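Local atomic coordinates of 2-hydroxyisobutanoyl-CoA mutase large subunit (Aquincola tertiaricarbonis, PDB entry 4R3U), a protein that works with a small cobalamin-binding subunit to interconvert 2-hydroxyisobutyryl-CoA and (S)-3-hydroxybutyryl-CoA. Residues P181-L186 against R234-Y239; Y239-L244 against T285-D290; F270-L275 against R314-C319; Y278-T283 against E326-R331; D526-V531 against Q537-L542. One frame throughout, in Å; residues are numbered along the deposited sequence.

Contact 1 (P181-L186 against R234-Y239); sequences PSAWIL and RDIITY
Two torsions carry Ile236 across to the start of helix 183-196: its CG1 branch stands anti to the carbonyl carbon (chi1 -66°), and CD1 continues outward in an extended line (chi2 164°). The case illustrates how the outer helices of a TIM barrel meet, here helices 183-196 and 226-243, through a single long aliphatic side chain. CD1 settles against the first turn of the receiving helix, 3.7 Å from Trp184 N and 4.0 Å from Ala183 CB, while CG1 lies alongside Trp184 CB at 3.7 Å. The small methyl of Ala183 and the root of Trp184 form the seat; the CA atoms of Trp184 and Ile236 are 6.2 Å apart. The indole itself swings away from Ile236 toward Met540, Ile556 and Leu560. Ile185 CG1 sits over the centre of one of its faces. Ile236 also lies, side chain to side chain, about 4 Å from Val208, a substrate-binding residue. Beside the apolar seat, Asp235 is held from several directions: OD2 takes bonds from Arg231 and from Leu539 N, and OD1 faces Arg234. This last salt bridge should restrain both groups, since Asp235 OD1 offers its syn lone pair to Arg234 NH1 at 2.6 Å, lying almost in the guanidinium plane.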
# COMPACT_ATOMS: atom_id res chain seq x y z
N PRO A 181 -6.40 -30.97 13.80
CA PRO A 181 -6.84 -32.18 14.52
C PRO A 181 -5.72 -32.94 15.25
O PRO A 181 -6.01 -33.66 16.22
CB PRO A 181 -7.51 -33.02 13.42
CG PRO A 181 -6.99 -32.50 12.15
CD PRO A 181 -6.72 -31.06 12.36
N SER A 182 -4.47 -32.79 14.80
CA SER A 182 -3.31 -33.45 15.41
C SER A 182 -2.44 -32.42 16.18
O SER A 182 -1.26 -32.68 16.45
CB SER A 182 -2.50 -34.18 14.35
OG SER A 182 -2.10 -33.28 13.32
N ALA A 183 -3.06 -31.27 16.56
CA ALA A 183 -2.40 -30.21 17.32
C ALA A 183 -1.84 -30.68 18.65
O ALA A 183 -0.75 -30.22 19.04
CB ALA A 183 -3.36 -29.06 17.55
N TRP A 184 -2.57 -31.59 19.36
CA TRP A 184 -2.14 -32.06 20.67
C TRP A 184 -0.83 -32.83 20.63
O TRP A 184 -0.00 -32.69 21.54
CB TRP A 184 -3.27 -32.79 21.42
CG TRP A 184 -3.28 -34.30 21.37
CD1 TRP A 184 -2.86 -35.15 22.36
CD2 TRP A 184 -3.81 -35.12 20.32
NE1 TRP A 184 -3.10 -36.45 21.99
CE2 TRP A 184 -3.67 -36.47 20.74
CE3 TRP A 184 -4.37 -34.86 19.06
CZ2 TRP A 184 -4.10 -37.55 19.95
CZ3 TRP A 184 -4.76 -35.93 18.26
CH2 TRP A 184 -4.65 -37.26 18.71
N ILE A 185 -0.62 -33.60 19.54
CA ILE A 185 0.59 -34.39 19.27
C ILE A 185 1.78 -33.43 19.07
O ILE A 185 2.83 -33.61 19.67
CB ILE A 185 0.35 -35.37 18.08
CG1 ILE A 185 -0.61 -36.49 18.50
CG2 ILE A 185 1.67 -35.92 17.50
CD1 ILE A 185 -1.21 -37.18 17.42
N LEU A 186 1.58 -32.38 18.27
CA LEU A 186 2.62 -31.37 18.04
C LEU A 186 2.94 -30.55 19.28
O LEU A 186 4.12 -30.25 19.50
CB LEU A 186 2.33 -30.52 16.81
CG LEU A 186 3.05 -31.03 15.59
CD1 LEU A 186 2.39 -32.25 15.04
CD2 LEU A 186 3.10 -30.02 14.57
N ARG A 234 -10.06 -28.98 24.45
CA ARG A 234 -10.26 -28.73 25.88
C ARG A 234 -9.02 -29.19 26.64
O ARG A 234 -8.48 -28.42 27.43
CB ARG A 234 -11.52 -29.48 26.32
CG ARG A 234 -12.03 -29.20 27.71
CD ARG A 234 -12.72 -30.44 28.25
NE ARG A 234 -11.78 -31.56 28.38
CZ ARG A 234 -12.09 -32.76 28.83
NH1 ARG A 234 -11.16 -33.70 28.91
NH2 ARG A 234 -13.33 -33.05 29.19
N ASP A 235 -8.53 -30.40 26.38
CA ASP A 235 -7.30 -30.91 27.01
C ASP A 235 -6.07 -30.05 26.69
O ASP A 235 -5.21 -29.85 27.54
CB ASP A 235 -7.04 -32.36 26.59
CG ASP A 235 -7.99 -33.38 27.16
OD1 ASP A 235 -8.98 -32.97 27.80
OD2 ASP A 235 -7.76 -34.57 26.94
N ILE A 236 -6.01 -29.52 25.46
CA ILE A 236 -4.92 -28.63 25.08
C ILE A 236 -5.02 -27.37 25.94
O ILE A 236 -4.02 -26.97 26.54
CB ILE A 236 -4.90 -28.31 23.56
CG1 ILE A 236 -4.57 -29.57 22.73
CG2 ILE A 236 -3.92 -27.18 23.25
CD1 ILE A 236 -4.94 -29.42 21.18
N ILE A 237 -6.23 -26.81 26.04
CA ILE A 237 -6.52 -25.59 26.80
C ILE A 237 -6.23 -25.74 28.27
O ILE A 237 -5.45 -24.94 28.79
CB ILE A 237 -7.91 -24.98 26.47
CG1 ILE A 237 -7.88 -24.33 25.06
CG2 ILE A 237 -8.36 -23.96 27.55
CD1 ILE A 237 -9.25 -24.13 24.42
N THR A 238 -6.81 -26.78 28.93
CA THR A 238 -6.61 -27.04 30.38
C THR A 238 -5.16 -27.36 30.74
O THR A 238 -4.68 -26.88 31.76
CB THR A 238 -7.56 -28.10 30.90
OG1 THR A 238 -7.31 -29.34 30.24
CG2 THR A 238 -9.02 -27.70 30.74
N TYR A 239 -4.45 -28.16 29.91
CA TYR A 239 -3.04 -28.51 30.14
C TYR A 239 -2.17 -27.23 30.12
O TYR A 239 -1.39 -27.00 31.06
CB TYR A 239 -2.53 -29.56 29.11
CG TYR A 239 -1.03 -29.77 29.18
CD1 TYR A 239 -0.47 -30.63 30.12
CD2 TYR A 239 -0.16 -29.02 28.38
CE1 TYR A 239 0.92 -30.76 30.25
CE2 TYR A 239 1.23 -29.12 28.52
CZ TYR A 239 1.76 -30.01 29.44
OH TYR A 239 3.13 -30.13 29.57

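Contact 2 (Y239-L244 against T285-D290); sequences YSAKNL and TGMHVD
Ala241 and Met287 face each other with their CA atoms 9.6 Å apart, a wide spacing between the last turns of helix 226-243 and the loop that follows helix 264-283 on the outside of the TIM barrel. Met287 spans that gap. Its CG stands anti to the backbone N (chi1 179°); with chi2 extended as well (164°), the chain reaches across before a bend at chi3 turns the methyl. SD comes to rest 4.1 Å from Ala241 CB, and CE lies 4.1 Å from Lys242 CG, the lysine and methionine chains sliding past each other in opposite directions. The touch is light and purely apolar. Lys242 belongs to the exposed margin, whereas Met287 is buried and also packs on Val282 and Phe292. The backbone around Met287 is shaped by Gly286, whose positive phi takes the chain out of helix 264-283. Each segment also has a bond of its own. Asn243 ND2 reaches back to Tyr239 O at 3.1 Å, and Asn243 CB lies over one face of the Tyr239 ring, offset toward its rim. Beyond Met287, the loop folds on itself where Asp290 N donates to His288 ND1 at 2.9 Å, close to the plane of the imidazole.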
# COMPACT_ATOMS: atom_id res chain seq x y z
N TYR A 239 -4.45 -28.16 29.91
CA TYR A 239 -3.04 -28.51 30.14
C TYR A 239 -2.17 -27.23 30.12
O TYR A 239 -1.39 -27.00 31.06
CB TYR A 239 -2.53 -29.56 29.11
CG TYR A 239 -1.03 -29.77 29.18
CD1 TYR A 239 -0.47 -30.63 30.12
CD2 TYR A 239 -0.16 -29.02 28.38
CE1 TYR A 239 0.92 -30.76 30.25
CE2 TYR A 239 1.23 -29.12 28.52
CZ TYR A 239 1.76 -30.01 29.44
OH TYR A 239 3.13 -30.13 29.57
N SER A 240 -2.28 -26.44 29.03
CA SER A 240 -1.54 -25.19 28.84
C SER A 240 -1.75 -24.20 29.98
O SER A 240 -0.78 -23.58 30.41
CB SER A 240 -1.93 -24.54 27.52
OG SER A 240 -1.40 -25.28 26.43
N ALA A 241 -3.01 -24.06 30.46
CA ALA A 241 -3.36 -23.15 31.55
C ALA A 241 -2.61 -23.49 32.83
O ALA A 241 -2.12 -22.60 33.52
CB ALA A 241 -4.86 -23.18 31.80
N LYS A 242 -2.47 -24.79 33.10
CA LYS A 242 -1.80 -25.29 34.30
C LYS A 242 -0.28 -25.55 34.14
O LYS A 242 0.42 -25.58 35.14
CB LYS A 242 -2.52 -26.56 34.82
CG LYS A 242 -3.95 -26.34 35.35
CD LYS A 242 -3.96 -26.20 36.88
CE LYS A 242 -5.30 -26.52 37.51
NZ LYS A 242 -5.20 -26.63 38.99
N ASN A 243 0.23 -25.72 32.89
CA ASN A 243 1.64 -26.06 32.66
C ASN A 243 2.46 -25.11 31.79
O ASN A 243 3.69 -25.14 31.86
CB ASN A 243 1.76 -27.49 32.12
CG ASN A 243 1.29 -28.54 33.09
OD1 ASN A 243 2.06 -29.02 33.95
ND2 ASN A 243 0.02 -28.91 32.98
N LEU A 244 1.79 -24.29 30.95
CA LEU A 244 2.50 -23.40 30.01
C LEU A 244 2.00 -21.94 30.07
O LEU A 244 1.25 -21.48 29.20
CB LEU A 244 2.40 -23.95 28.57
CG LEU A 244 2.76 -25.41 28.30
CD1 LEU A 244 2.15 -25.87 27.01
CD2 LEU A 244 4.25 -25.61 28.29
N THR A 285 -15.43 -28.38 33.17
CA THR A 285 -14.42 -29.15 33.93
C THR A 285 -14.24 -28.58 35.34
O THR A 285 -13.49 -29.14 36.14
CB THR A 285 -13.03 -29.12 33.22
OG1 THR A 285 -12.47 -27.80 33.33
CG2 THR A 285 -13.07 -29.57 31.77
N GLY A 286 -14.87 -27.45 35.62
CA GLY A 286 -14.74 -26.75 36.88
C GLY A 286 -13.64 -25.71 36.87
O GLY A 286 -13.37 -25.06 37.89
N MET A 287 -12.99 -25.53 35.70
CA MET A 287 -11.96 -24.51 35.51
C MET A 287 -12.65 -23.18 35.35
O MET A 287 -13.51 -23.05 34.48
CB MET A 287 -11.07 -24.81 34.30
CG MET A 287 -10.00 -23.77 34.08
SD MET A 287 -8.68 -24.26 32.98
CE MET A 287 -7.74 -25.29 34.10
N HIS A 288 -12.32 -22.21 36.21
CA HIS A 288 -12.88 -20.87 36.19
C HIS A 288 -12.36 -20.18 34.94
O HIS A 288 -11.19 -20.33 34.60
CB HIS A 288 -12.44 -20.09 37.44
CG HIS A 288 -13.11 -18.75 37.62
ND1 HIS A 288 -12.76 -17.66 36.83
CD2 HIS A 288 -14.06 -18.37 38.50
CE1 HIS A 288 -13.53 -16.66 37.24
NE2 HIS A 288 -14.33 -17.04 38.24
N VAL A 289 -13.24 -19.40 34.29
CA VAL A 289 -12.96 -18.60 33.09
C VAL A 289 -11.64 -17.83 33.18
O VAL A 289 -10.88 -17.82 32.22
CB VAL A 289 -14.12 -17.66 32.68
CG1 VAL A 289 -14.08 -17.37 31.19
CG2 VAL A 289 -15.48 -18.21 33.10
N ASP A 290 -11.36 -17.22 34.34
CA ASP A 290 -10.15 -16.41 34.54
C ASP A 290 -8.83 -17.21 34.59
O ASP A 290 -7.75 -16.62 34.46
CB ASP A 290 -10.33 -15.40 35.69
CG ASP A 290 -11.41 -14.35 35.46
OD1 ASP A 290 -11.56 -13.89 34.32
OD2 ASP A 290 -12.07 -13.95 36.44

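Contact 3 (F270-L275 against R314-C319); sequences FTLANL and RALRRC
Leu272 and Leu316 meet in the layer of helices that surrounds the TIM-barrel strands, where helix 264-283 leads to strand 298-302 and that strand to helix 306-327. All the contact between the two helical segments is apolar. Leu272 carries it: with CG anti to the carbonyl carbon (chi1 -69°) and CD1 extended beyond, the side chain reaches the other helix and touches two residues three positions apart. CD1 presses on Cys319 CB at 3.7 Å, and CG meets Leu316 CD2 at 4.1 Å. The two leucine chains cross obliquely, and Leu316 touches through CD2. Their CA atoms lie 8.2 Å apart, the closest CA pair of the two segments. The same apolar layer continues inward, where Leu316 rests on Phe300 of strand 298-302, and outward, where Ile433 and Phe434 of helix 420-442 lie against Leu272 and Cys319.

Polar and charged interactions are kept on other faces of helix 306-327. Arg314 forms salt bridges with Glu423 and Asp414, and Arg318 forms one with Glu430, tying the helix to its surroundings, while Arg317 donates to backbone carbonyls of Thr83 and Gly371. Within the segments, ordinary helical bonds hold the contributing turns in shape, among them Cys319 N to Ala315 O at 2.9 Å.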
# COMPACT_ATOMS: atom_id res chain seq x y z
N PHE A 270 -19.19 -16.19 13.36
CA PHE A 270 -18.99 -17.65 13.46
C PHE A 270 -17.78 -18.02 14.34
O PHE A 270 -17.82 -19.05 15.01
CB PHE A 270 -18.94 -18.32 12.08
CG PHE A 270 -20.15 -18.14 11.17
CD1 PHE A 270 -21.33 -17.57 11.65
CD2 PHE A 270 -20.12 -18.57 9.85
CE1 PHE A 270 -22.44 -17.42 10.82
CE2 PHE A 270 -21.25 -18.45 9.04
CZ PHE A 270 -22.39 -17.86 9.52
N THR A 271 -16.77 -17.13 14.41
CA THR A 271 -15.59 -17.30 15.25
C THR A 271 -16.01 -17.12 16.71
O THR A 271 -15.61 -17.92 17.58
CB THR A 271 -14.46 -16.36 14.83
OG1 THR A 271 -14.21 -16.53 13.45
CG2 THR A 271 -13.17 -16.61 15.60
N LEU A 272 -16.83 -16.08 16.97
CA LEU A 272 -17.36 -15.86 18.31
C LEU A 272 -18.28 -16.99 18.76
O LEU A 272 -18.21 -17.40 19.92
CB LEU A 272 -18.00 -14.47 18.44
CG LEU A 272 -16.99 -13.31 18.39
CD1 LEU A 272 -17.69 -11.99 18.58
CD2 LEU A 272 -15.87 -13.48 19.42
N ALA A 273 -19.07 -17.58 17.82
CA ALA A 273 -19.94 -18.75 18.10
C ALA A 273 -19.10 -19.93 18.60
O ALA A 273 -19.48 -20.59 19.57
CB ALA A 273 -20.74 -19.13 16.86
N ASN A 274 -17.94 -20.15 17.96
CA ASN A 274 -16.96 -21.19 18.30
C ASN A 274 -16.32 -20.93 19.66
O ASN A 274 -16.20 -21.87 20.46
CB ASN A 274 -15.90 -21.30 17.20
CG ASN A 274 -16.40 -22.03 15.96
OD1 ASN A 274 -17.44 -22.70 15.98
ND2 ASN A 274 -15.63 -21.97 14.88
N LEU A 275 -15.98 -19.66 19.96
CA LEU A 275 -15.43 -19.26 21.26
C LEU A 275 -16.38 -19.68 22.40
O LEU A 275 -15.93 -20.30 23.36
CB LEU A 275 -15.16 -17.74 21.33
CG LEU A 275 -15.04 -17.14 22.75
CD1 LEU A 275 -13.68 -17.42 23.37
CD2 LEU A 275 -15.37 -15.69 22.75
N ARG A 314 -12.28 -3.96 15.48
CA ARG A 314 -12.68 -3.17 16.65
C ARG A 314 -13.98 -3.71 17.22
O ARG A 314 -14.09 -3.87 18.44
CB ARG A 314 -12.77 -1.68 16.31
CG ARG A 314 -11.42 -1.11 15.86
CD ARG A 314 -11.54 0.25 15.21
NE ARG A 314 -11.47 1.34 16.18
CZ ARG A 314 -12.51 2.00 16.66
NH1 ARG A 314 -13.74 1.70 16.26
NH2 ARG A 314 -12.34 2.98 17.54
N ALA A 315 -14.93 -4.07 16.34
CA ALA A 315 -16.21 -4.70 16.74
C ALA A 315 -15.96 -6.04 17.42
O ALA A 315 -16.57 -6.31 18.44
CB ALA A 315 -17.11 -4.89 15.53
N LEU A 316 -15.06 -6.87 16.88
CA LEU A 316 -14.71 -8.17 17.47
C LEU A 316 -14.18 -8.01 18.88
O LEU A 316 -14.62 -8.73 19.77
CB LEU A 316 -13.64 -8.89 16.60
CG LEU A 316 -14.19 -9.69 15.43
CD1 LEU A 316 -13.14 -9.87 14.37
CD2 LEU A 316 -14.75 -11.02 15.91
N ARG A 317 -13.26 -7.05 19.10
CA ARG A 317 -12.69 -6.77 20.42
C ARG A 317 -13.75 -6.36 21.42
O ARG A 317 -13.67 -6.80 22.57
CB ARG A 317 -11.60 -5.70 20.34
CG ARG A 317 -10.20 -6.28 20.11
CD ARG A 317 -9.10 -5.33 20.54
NE ARG A 317 -9.14 -4.08 19.77
CZ ARG A 317 -8.47 -3.86 18.65
NH1 ARG A 317 -7.62 -4.77 18.18
NH2 ARG A 317 -8.61 -2.72 18.00
N ARG A 318 -14.73 -5.52 20.98
CA ARG A 318 -15.82 -5.02 21.83
C ARG A 318 -16.79 -6.14 22.20
O ARG A 318 -17.16 -6.27 23.37
CB ARG A 318 -16.56 -3.84 21.16
CG ARG A 318 -17.62 -3.18 22.05
CD ARG A 318 -17.78 -1.72 21.72
NE ARG A 318 -18.73 -1.50 20.65
CZ ARG A 318 -18.77 -0.43 19.86
NH1 ARG A 318 -19.71 -0.30 18.95
NH2 ARG A 318 -17.86 0.53 20.00
N CYS A 319 -17.21 -6.95 21.20
CA CYS A 319 -18.11 -8.10 21.33
C CYS A 319 -17.52 -9.14 22.28
O CYS A 319 -18.19 -9.59 23.20
CB CYS A 319 -18.42 -8.69 19.96
SG CYS A 319 -19.44 -7.63 18.90

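Contact 4 (Y278-T283 against E326-R331); sequences YVNEVT and ERFGAR
Phe328 meets Val279 where helix 306-327 gives out beside the last turns of helix 264-283, at the rim of the TIM barrel's helical layer. The tight part is a CH-pi contact: Val279 CG1, anti to its own backbone N (chi1 179°), sits 3.5 Å from the centroid of the Phe328 ring and only 9° off its normal. Arg327 CD lies 3.6 Å from the plane on the opposite face, offset toward the rim, so the ring is sandwiched between two aliphatic groups. Toward solvent the fit changes in character. There partly exposed Asn280 approaches the ring's edge instead of a face, its amide plane turned 68° from the ring. Gly329, with positive phi, leads the chain away. Behind the valine, Thr283 OG1 and Thr283 N grip Val279 O from opposite faces of its carbonyl plane. At the ring's edge, Asn280 OD1 lies in the ring plane, 3.4 Å from Phe328 CE1.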
# COMPACT_ATOMS: atom_id res chain seq x y z
N TYR A 278 -16.31 -23.42 23.17
CA TYR A 278 -15.03 -23.73 23.81
C TYR A 278 -14.99 -23.36 25.28
O TYR A 278 -14.58 -24.18 26.10
CB TYR A 278 -13.85 -23.09 23.04
CG TYR A 278 -13.53 -23.73 21.70
CD1 TYR A 278 -13.49 -25.13 21.55
CD2 TYR A 278 -13.17 -22.96 20.60
CE1 TYR A 278 -13.17 -25.72 20.33
CE2 TYR A 278 -12.85 -23.54 19.37
CZ TYR A 278 -12.82 -24.92 19.25
OH TYR A 278 -12.49 -25.54 18.06
N VAL A 279 -15.44 -22.14 25.62
CA VAL A 279 -15.48 -21.63 26.99
C VAL A 279 -16.39 -22.49 27.86
O VAL A 279 -16.02 -22.83 29.00
CB VAL A 279 -15.85 -20.13 27.07
CG1 VAL A 279 -15.90 -19.64 28.52
CG2 VAL A 279 -14.87 -19.29 26.26
N ASN A 280 -17.56 -22.88 27.30
CA ASN A 280 -18.53 -23.75 27.98
C ASN A 280 -17.92 -25.13 28.28
O ASN A 280 -18.09 -25.64 29.38
CB ASN A 280 -19.80 -23.89 27.15
CG ASN A 280 -20.68 -22.65 27.10
OD1 ASN A 280 -20.79 -21.88 28.06
ND2 ASN A 280 -21.38 -22.47 26.00
N GLU A 281 -17.20 -25.71 27.30
CA GLU A 281 -16.54 -27.00 27.43
C GLU A 281 -15.44 -27.01 28.47
O GLU A 281 -15.33 -27.99 29.21
CB GLU A 281 -16.00 -27.48 26.07
CG GLU A 281 -16.89 -28.47 25.33
CD GLU A 281 -17.86 -29.28 26.15
OE1 GLU A 281 -19.01 -28.81 26.34
OE2 GLU A 281 -17.47 -30.38 26.62
N VAL A 282 -14.62 -25.93 28.52
CA VAL A 282 -13.52 -25.78 29.48
C VAL A 282 -14.07 -25.52 30.90
O VAL A 282 -13.63 -26.18 31.83
CB VAL A 282 -12.45 -24.74 29.05
CG1 VAL A 282 -11.29 -24.71 30.05
CG2 VAL A 282 -11.91 -25.05 27.65
N THR A 283 -15.04 -24.60 31.05
CA THR A 283 -15.62 -24.27 32.36
C THR A 283 -16.40 -25.42 32.98
O THR A 283 -16.47 -25.50 34.21
CB THR A 283 -16.37 -22.93 32.37
OG1 THR A 283 -17.46 -22.99 31.45
CG2 THR A 283 -15.46 -21.76 32.06
N GLU A 326 -20.01 -10.12 30.58
CA GLU A 326 -21.45 -10.31 30.81
C GLU A 326 -21.94 -11.72 30.79
O GLU A 326 -22.72 -12.10 31.68
CB GLU A 326 -22.31 -9.39 29.92
CG GLU A 326 -22.02 -7.90 30.07
CD GLU A 326 -22.22 -7.18 31.40
OE1 GLU A 326 -23.14 -7.56 32.16
OE2 GLU A 326 -21.49 -6.19 31.64
N ARG A 327 -21.51 -12.52 29.80
CA ARG A 327 -21.96 -13.90 29.65
C ARG A 327 -21.14 -14.90 30.49
O ARG A 327 -21.71 -15.86 31.01
CB ARG A 327 -21.99 -14.30 28.16
CG ARG A 327 -22.66 -15.64 27.88
CD ARG A 327 -22.14 -16.25 26.59
NE ARG A 327 -22.78 -17.53 26.35
CZ ARG A 327 -23.72 -17.73 25.44
NH1 ARG A 327 -24.28 -18.91 25.30
NH2 ARG A 327 -24.05 -16.76 24.59
N PHE A 328 -19.83 -14.72 30.57
CA PHE A 328 -19.04 -15.69 31.32
C PHE A 328 -18.70 -15.29 32.74
O PHE A 328 -18.28 -16.14 33.53
CB PHE A 328 -17.84 -16.22 30.50
CG PHE A 328 -18.29 -16.95 29.24
CD1 PHE A 328 -19.03 -18.13 29.33
CD2 PHE A 328 -18.02 -16.43 27.98
CE1 PHE A 328 -19.47 -18.79 28.17
CE2 PHE A 328 -18.45 -17.10 26.82
CZ PHE A 328 -19.16 -18.27 26.92
N GLY A 329 -18.95 -14.02 33.08
CA GLY A 329 -18.69 -13.47 34.40
C GLY A 329 -17.21 -13.35 34.73
O GLY A 329 -16.82 -13.51 35.88
N ALA A 330 -16.39 -13.08 33.73
CA ALA A 330 -14.95 -12.93 33.93
C ALA A 330 -14.68 -11.69 34.79
O ALA A 330 -15.42 -10.70 34.71
CB ALA A 330 -14.24 -12.79 32.58
N ARG A 331 -13.68 -11.79 35.69
CA ARG A 331 -13.30 -10.70 36.58
C ARG A 331 -11.88 -10.17 36.33
O ARG A 331 -11.57 -9.06 36.76
CB ARG A 331 -13.54 -11.09 38.05
CG ARG A 331 -14.95 -11.59 38.26
CD ARG A 331 -15.36 -11.69 39.69
NE ARG A 331 -16.72 -12.19 39.84
CZ ARG A 331 -17.83 -11.56 39.46
NH1 ARG A 331 -17.75 -10.36 38.89
NH2 ARG A 331 -19.02 -12.09 39.69

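Contact 5 (D526-V531 against Q537-L542); sequences DQLVAV and QNLMPL
Asn538, whose carbonyl O touches Val531 CG1 at 3.4 Å, uses its side-chain OD1 to accept from Met540 N at 2.9 Å, a fairly straight bond (160° at the hydrogen) lying in the carbonyl plane. This bond caps the entry into helix 540-549, the second arm of a helix-loop-helix unit with helix 518-532. Asn538 ND2 meanwhile donates to Asp235 O, fixing the amide's rotation from both ends. Between the arms lies an apolar cluster. Val531 wedges CG1 toward Leu539 CD2 and CG2 toward Leu542 CD2, while Leu528 CD1 reaches both Leu539 CD2 and Leu542 CB at 4.0 Å. Leu528 crosses Leu539 at about a right angle but slides past Leu542 in the opposite direction. At the outer margin, Gln537 crosses Val531 at about a right angle, its OE1 3.5 Å from Val531 CG2 and its NE2 bonded to Asp534. Chi1 -162° and chi2 48° together put Leu542 CD2 against the facing helix, 3.4 Å from Gln527 CB.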
# COMPACT_ATOMS: atom_id res chain seq x y z
N ASP A 526 -1.90 -48.34 24.72
CA ASP A 526 -3.02 -49.00 25.40
C ASP A 526 -3.45 -48.16 26.61
O ASP A 526 -4.63 -48.15 26.95
CB ASP A 526 -2.64 -50.42 25.85
CG ASP A 526 -2.41 -51.46 24.77
OD1 ASP A 526 -2.80 -51.22 23.61
OD2 ASP A 526 -1.91 -52.56 25.11
N GLN A 527 -2.49 -47.46 27.25
CA GLN A 527 -2.78 -46.58 28.37
C GLN A 527 -3.53 -45.35 27.82
O GLN A 527 -4.46 -44.88 28.45
CB GLN A 527 -1.51 -46.12 29.09
CG GLN A 527 -0.83 -47.14 29.97
CD GLN A 527 0.60 -46.74 30.23
OE1 GLN A 527 1.54 -47.45 29.88
NE2 GLN A 527 0.80 -45.56 30.82
N LEU A 528 -3.13 -44.85 26.64
CA LEU A 528 -3.78 -43.71 26.00
C LEU A 528 -5.28 -43.92 25.71
O LEU A 528 -6.08 -43.02 25.96
CB LEU A 528 -3.01 -43.24 24.76
CG LEU A 528 -3.36 -41.85 24.25
CD1 LEU A 528 -2.73 -40.76 25.14
CD2 LEU A 528 -2.94 -41.71 22.81
N VAL A 529 -5.65 -45.12 25.23
CA VAL A 529 -7.04 -45.53 24.99
C VAL A 529 -7.85 -45.42 26.32
O VAL A 529 -8.97 -44.91 26.31
CB VAL A 529 -7.08 -46.96 24.39
CG1 VAL A 529 -8.45 -47.61 24.56
CG2 VAL A 529 -6.64 -46.96 22.93
N ALA A 530 -7.26 -45.89 27.44
CA ALA A 530 -7.88 -45.85 28.76
C ALA A 530 -8.10 -44.41 29.26
O ALA A 530 -9.14 -44.12 29.87
CB ALA A 530 -7.03 -46.63 29.75
N VAL A 531 -7.14 -43.51 28.97
CA VAL A 531 -7.18 -42.09 29.30
C VAL A 531 -8.25 -41.44 28.41
O VAL A 531 -9.03 -40.62 28.91
CB VAL A 531 -5.80 -41.42 29.12
CG1 VAL A 531 -5.88 -39.90 29.25
CG2 VAL A 531 -4.78 -41.99 30.10
N GLN A 537 -10.38 -37.08 32.13
CA GLN A 537 -8.92 -37.13 32.13
C GLN A 537 -8.31 -36.32 30.98
O GLN A 537 -8.95 -36.16 29.95
CB GLN A 537 -8.44 -38.58 32.07
CG GLN A 537 -8.40 -39.27 33.44
CD GLN A 537 -7.85 -40.66 33.32
OE1 GLN A 537 -6.74 -40.88 32.82
NE2 GLN A 537 -8.62 -41.65 33.77
N ASN A 538 -7.07 -35.81 31.16
CA ASN A 538 -6.37 -35.05 30.12
C ASN A 538 -5.41 -35.96 29.32
O ASN A 538 -4.68 -36.77 29.91
CB ASN A 538 -5.65 -33.84 30.71
CG ASN A 538 -5.25 -32.78 29.70
OD1 ASN A 538 -4.56 -33.05 28.72
ND2 ASN A 538 -5.66 -31.54 29.92
N LEU A 539 -5.45 -35.84 27.98
CA LEU A 539 -4.64 -36.64 27.05
C LEU A 539 -3.20 -36.19 26.95
O LEU A 539 -2.36 -36.97 26.51
CB LEU A 539 -5.26 -36.63 25.64
CG LEU A 539 -6.54 -37.44 25.45
CD1 LEU A 539 -7.18 -37.10 24.13
CD2 LEU A 539 -6.27 -38.92 25.50
N MET A 540 -2.92 -34.93 27.31
CA MET A 540 -1.59 -34.33 27.20
C MET A 540 -0.42 -35.02 27.89
O MET A 540 0.55 -35.31 27.18
CB MET A 540 -1.62 -32.82 27.46
CG MET A 540 -2.30 -32.03 26.34
SD MET A 540 -1.54 -32.24 24.71
CE MET A 540 0.15 -31.70 25.05
N PRO A 541 -0.46 -35.30 29.21
CA PRO A 541 0.70 -35.95 29.86
C PRO A 541 1.24 -37.22 29.20
O PRO A 541 2.45 -37.35 29.03
CB PRO A 541 0.21 -36.22 31.28
CG PRO A 541 -0.83 -35.23 31.51
CD PRO A 541 -1.52 -35.02 30.21
N LEU A 542 0.34 -38.14 28.82
CA LEU A 542 0.71 -39.41 28.20
C LEU A 542 1.18 -39.27 26.77
O LEU A 542 2.04 -40.05 26.36
CB LEU A 542 -0.40 -40.46 28.35
CG LEU A 542 -0.06 -41.92 28.14
CD1 LEU A 542 1.18 -42.33 28.90
CD2 LEU A 542 -1.19 -42.76 28.56

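Overall arrangement
Helix 226-243 links three of these sites: contacts 1 and 2 share Tyr239 and have centres 13 Å apart, and contact 5 lies 12 Å from contact 1, docked through Leu539 N to Asp235 OD2 (2.8 Å). Contacts 3 and 4 are successive levels of one helix pair, 264-283 with 306-327, their centres 14 Å apart. Contact 4 joins contact 2 where Arg331 N meets Asp290 OD2 at 2.8 Å. Contacts 3 and 5 are the most distant, with centres 33 Å apart. The bound acyl-CoA lies within the barrel: the side chains of Ile236 and Leu316 are about 11 Å and 12 Å from it, and that of Ala241 is about 7 Å from the Arg295 side chain.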